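Local coordinates for protein regulator of chromosome condensation (Saccharomyces cerevisiae, PDB 3OF7) that acts as a guanine nucleotide exchange factor, promoting replacement of GDP by GTP on the GTPases Gsp1p and Gsp2p, and binds chromatin, at residues S386-A391 with Q442-G447. Numbering follows the deposited sequence.
Sequences SHHSVA and QFSVSG
His388 and Val390 meet Ser444 where two neighbouring blades of the RCC1-type beta-propeller face each other. Strands 388-391 and 443-447 belong to different antiparallel sheets, run the same way within 13° and approach to 8.7 Å between axes, so side chains rather than backbone bonds fill the interface. The packing is tight around the His388 imidazole, whose CE1 lies 3.4 Å from O of Phe443. Its CG sits between the backbone N and the carbonyl carbon (chi1 67°), a setting that directs the ring across to the 443-447 strand, where it presents an edge. Near the ring plane lie the hydroxyl of Ser444 and the backbone carbonyl of Phe443; NE2 of His388 is 3.4 Å from O of Phe443. That nitrogen is hydrogen-bonded to the carbonyl O of Gly440, just ahead of the strand, which ties the ring to the following blade. Ser444 OG in turn is hydrogen-bonded to the carbonyl O of Ala408, so these two buried polar atoms both have partners. Cys439 of strand 432-439 packs against both His388 and Ser444. An alanine in place of His388 would probably leave the Gly440 carbonyl without this donor and open a gap beside Ser444 between the blades. The contact is looser at its two ends. Toward the start of the strands, OG of Ser386 comes no nearer than 5.6 Å to N of Gln442, and both residues are partly exposed; Ser386 OG turns instead to a hydrogen bond with Glu266. Farther along, the interior is still buried, but Val390 makes just a light van der Waals touch, methyl to hydroxyl: its CG2, anti to the carbonyl carbon, lies 4.0 Å from OG of Ser444.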
ATOM      1  N   SER A 386       3.057   8.136  -0.836  1.00 12.58           N
ATOM      2  CA  SER A 386       3.219   9.138   0.225  1.00 13.02           C
ATOM      3  C   SER A 386       2.238  10.306   0.078  1.00 12.72           C
ATOM      4  O   SER A 386       1.545  10.673   1.046  1.00 12.85           O
ATOM      5  CB  SER A 386       4.665   9.638   0.307  1.00 13.40           C
ATOM      6  OG  SER A 386       5.511   8.589   0.737  1.00 17.13           O
ATOM      7  N   HIS A 387       2.180  10.875  -1.130  1.00 12.04           N
ATOM      8  CA  HIS A 387       1.320  12.039  -1.412  1.00 12.33           C
ATOM      9  C   HIS A 387       0.598  11.967  -2.760  1.00 12.28           C
ATOM     10  O   HIS A 387       0.174  12.988  -3.297  1.00 12.77           O
ATOM     11  CB  HIS A 387       2.121  13.342  -1.269  1.00 12.52           C
ATOM     12  CG  HIS A 387       2.607  13.558   0.124  1.00 12.79           C
ATOM     13  ND1 HIS A 387       1.845  14.185   1.085  1.00 13.89           N
ATOM     14  CD2 HIS A 387       3.731  13.133   0.748  1.00 13.94           C
ATOM     15  CE1 HIS A 387       2.492  14.163   2.237  1.00 14.11           C
ATOM     16  NE2 HIS A 387       3.638  13.530   2.060  1.00 15.00           N
ATOM     17  N   HIS A 388       0.441  10.754  -3.285  1.00 12.15           N
ATOM     18  CA  HIS A 388      -0.327  10.541  -4.509  1.00 12.11           C
ATOM     19  C   HIS A 388      -1.162   9.278  -4.357  1.00 12.01           C
ATOM     20  O   HIS A 388      -0.981   8.504  -3.410  1.00 11.29           O
ATOM     21  CB  HIS A 388       0.599  10.454  -5.733  1.00 12.45           C
ATOM     22  CG  HIS A 388       1.474   9.238  -5.744  1.00 13.63           C
ATOM     23  ND1 HIS A 388       1.228   8.152  -6.556  1.00 15.61           N
ATOM     24  CD2 HIS A 388       2.579   8.930  -5.026  1.00 13.19           C
ATOM     25  CE1 HIS A 388       2.158   7.235  -6.354  1.00 13.96           C
ATOM     26  NE2 HIS A 388       2.985   7.679  -5.425  1.00 16.60           N
ATOM     27  N   SER A 389      -2.097   9.089  -5.278  1.00 11.77           N
ATOM     28  CA  SER A 389      -2.957   7.926  -5.258  1.00 12.29           C
ATOM     29  C   SER A 389      -3.248   7.487  -6.682  1.00 12.45           C
ATOM     30  O   SER A 389      -3.112   8.268  -7.627  1.00 12.38           O
ATOM     31  CB  SER A 389      -4.272   8.226  -4.542  1.00 11.82           C
ATOM     32  OG  SER A 389      -4.056   8.873  -3.293  1.00 14.07           O
ATOM     33  N   VAL A 390      -3.646   6.228  -6.813  1.00 13.15           N
ATOM     34  CA  VAL A 390      -4.095   5.662  -8.072  1.00 13.41           C
ATOM     35  C   VAL A 390      -5.296   4.777  -7.757  1.00 13.89           C
ATOM     36  O   VAL A 390      -5.229   3.922  -6.869  1.00 14.07           O
ATOM     37  CB  VAL A 390      -2.987   4.822  -8.771  1.00 13.49           C
ATOM     38  CG1 VAL A 390      -3.488   4.243 -10.106  1.00 13.66           C
ATOM     39  CG2 VAL A 390      -1.720   5.645  -8.989  1.00 11.41           C
ATOM     40  N   ALA A 391      -6.398   5.005  -8.467  1.00 14.32           N
ATOM     41  CA  ALA A 391      -7.593   4.165  -8.341  1.00 14.52           C
ATOM     42  C   ALA A 391      -7.945   3.529  -9.686  1.00 15.03           C
ATOM     43  O   ALA A 391      -7.640   4.086 -10.744  1.00 15.09           O
ATOM     44  CB  ALA A 391      -8.767   4.983  -7.810  1.00 14.33           C
ATOM     45  N   GLN A 442       7.668   7.772  -4.337  1.00 17.06           N
ATOM     46  CA  GLN A 442       7.818   8.644  -5.509  1.00 17.14           C
ATOM     47  C   GLN A 442       7.470   7.957  -6.831  1.00 16.36           C
ATOM     48  O   GLN A 442       7.855   8.434  -7.904  1.00 16.00           O
ATOM     49  CB  GLN A 442       9.265   9.181  -5.590  1.00 17.59           C
ATOM     50  CG  GLN A 442       9.742   9.943  -4.355  0.80 19.37           C
ATOM     51  CD  GLN A 442      11.081  10.652  -4.569  0.80 21.91           C
ATOM     52  OE1 GLN A 442      11.780  10.412  -5.557  0.90 21.64           O
ATOM     53  NE2 GLN A 442      11.435  11.532  -3.637  0.90 24.16           N
ATOM     54  N   PHE A 443       6.735   6.850  -6.764  1.00 15.31           N
ATOM     55  CA  PHE A 443       6.517   6.014  -7.946  1.00 14.72           C
ATOM     56  C   PHE A 443       5.272   5.158  -7.774  1.00 14.28           C
ATOM     57  O   PHE A 443       4.747   5.031  -6.664  1.00 14.18           O
ATOM     58  CB  PHE A 443       7.751   5.129  -8.209  1.00 15.01           C
ATOM     59  CG  PHE A 443       7.906   3.972  -7.239  1.00 15.77           C
ATOM     60  CD1 PHE A 443       8.306   4.193  -5.925  1.00 14.98           C
ATOM     61  CD2 PHE A 443       7.660   2.658  -7.657  1.00 15.79           C
ATOM     62  CE1 PHE A 443       8.461   3.120  -5.020  1.00 15.04           C
ATOM     63  CE2 PHE A 443       7.803   1.579  -6.771  1.00 15.02           C
ATOM     64  CZ  PHE A 443       8.203   1.809  -5.448  1.00 14.70           C
ATOM     65  N   SER A 444       4.815   4.563  -8.873  1.00 14.11           N
ATOM     66  CA  SER A 444       3.647   3.685  -8.868  1.00 13.78           C
ATOM     67  C   SER A 444       3.889   2.459  -9.753  1.00 13.61           C
ATOM     68  O   SER A 444       4.760   2.468 -10.631  1.00 13.39           O
ATOM     69  CB  SER A 444       2.412   4.442  -9.360  1.00 14.06           C
ATOM     70  OG  SER A 444       2.263   5.678  -8.679  1.00 15.14           O
ATOM     71  N   VAL A 445       3.127   1.399  -9.497  1.00 13.45           N
ATOM     72  CA  VAL A 445       3.226   0.155 -10.257  1.00 13.35           C
ATOM     73  C   VAL A 445       1.808  -0.323 -10.537  1.00 13.67           C
ATOM     74  O   VAL A 445       0.927  -0.197  -9.677  1.00 13.47           O
ATOM     75  CB  VAL A 445       3.986  -0.948  -9.471  1.00 13.71           C
ATOM     76  CG1 VAL A 445       4.068  -2.253 -10.288  1.00 13.51           C
ATOM     77  CG2 VAL A 445       5.388  -0.480  -9.067  1.00 14.30           C
ATOM     78  N   SER A 446       1.583  -0.858 -11.739  1.00 13.24           N
ATOM     79  CA  SER A 446       0.303  -1.482 -12.058  1.00 13.22           C
ATOM     80  C   SER A 446       0.495  -2.832 -12.756  1.00 13.10           C
ATOM     81  O   SER A 446       1.576  -3.154 -13.255  1.00 12.80           O
ATOM     82  CB  SER A 446      -0.569  -0.555 -12.911  1.00 13.20           C
ATOM     83  OG  SER A 446       0.011  -0.385 -14.190  1.00 14.36           O
ATOM     84  N   GLY A 447      -0.570  -3.619 -12.766  1.00 12.97           N
ATOM     85  CA  GLY A 447      -0.588  -4.882 -13.471  1.00 13.39           C
ATOM     86  C   GLY A 447      -1.904  -4.970 -14.200  1.00 13.71           C
ATOM     87  O   GLY A 447      -2.958  -4.720 -13.614  1.00 13.71           O
TER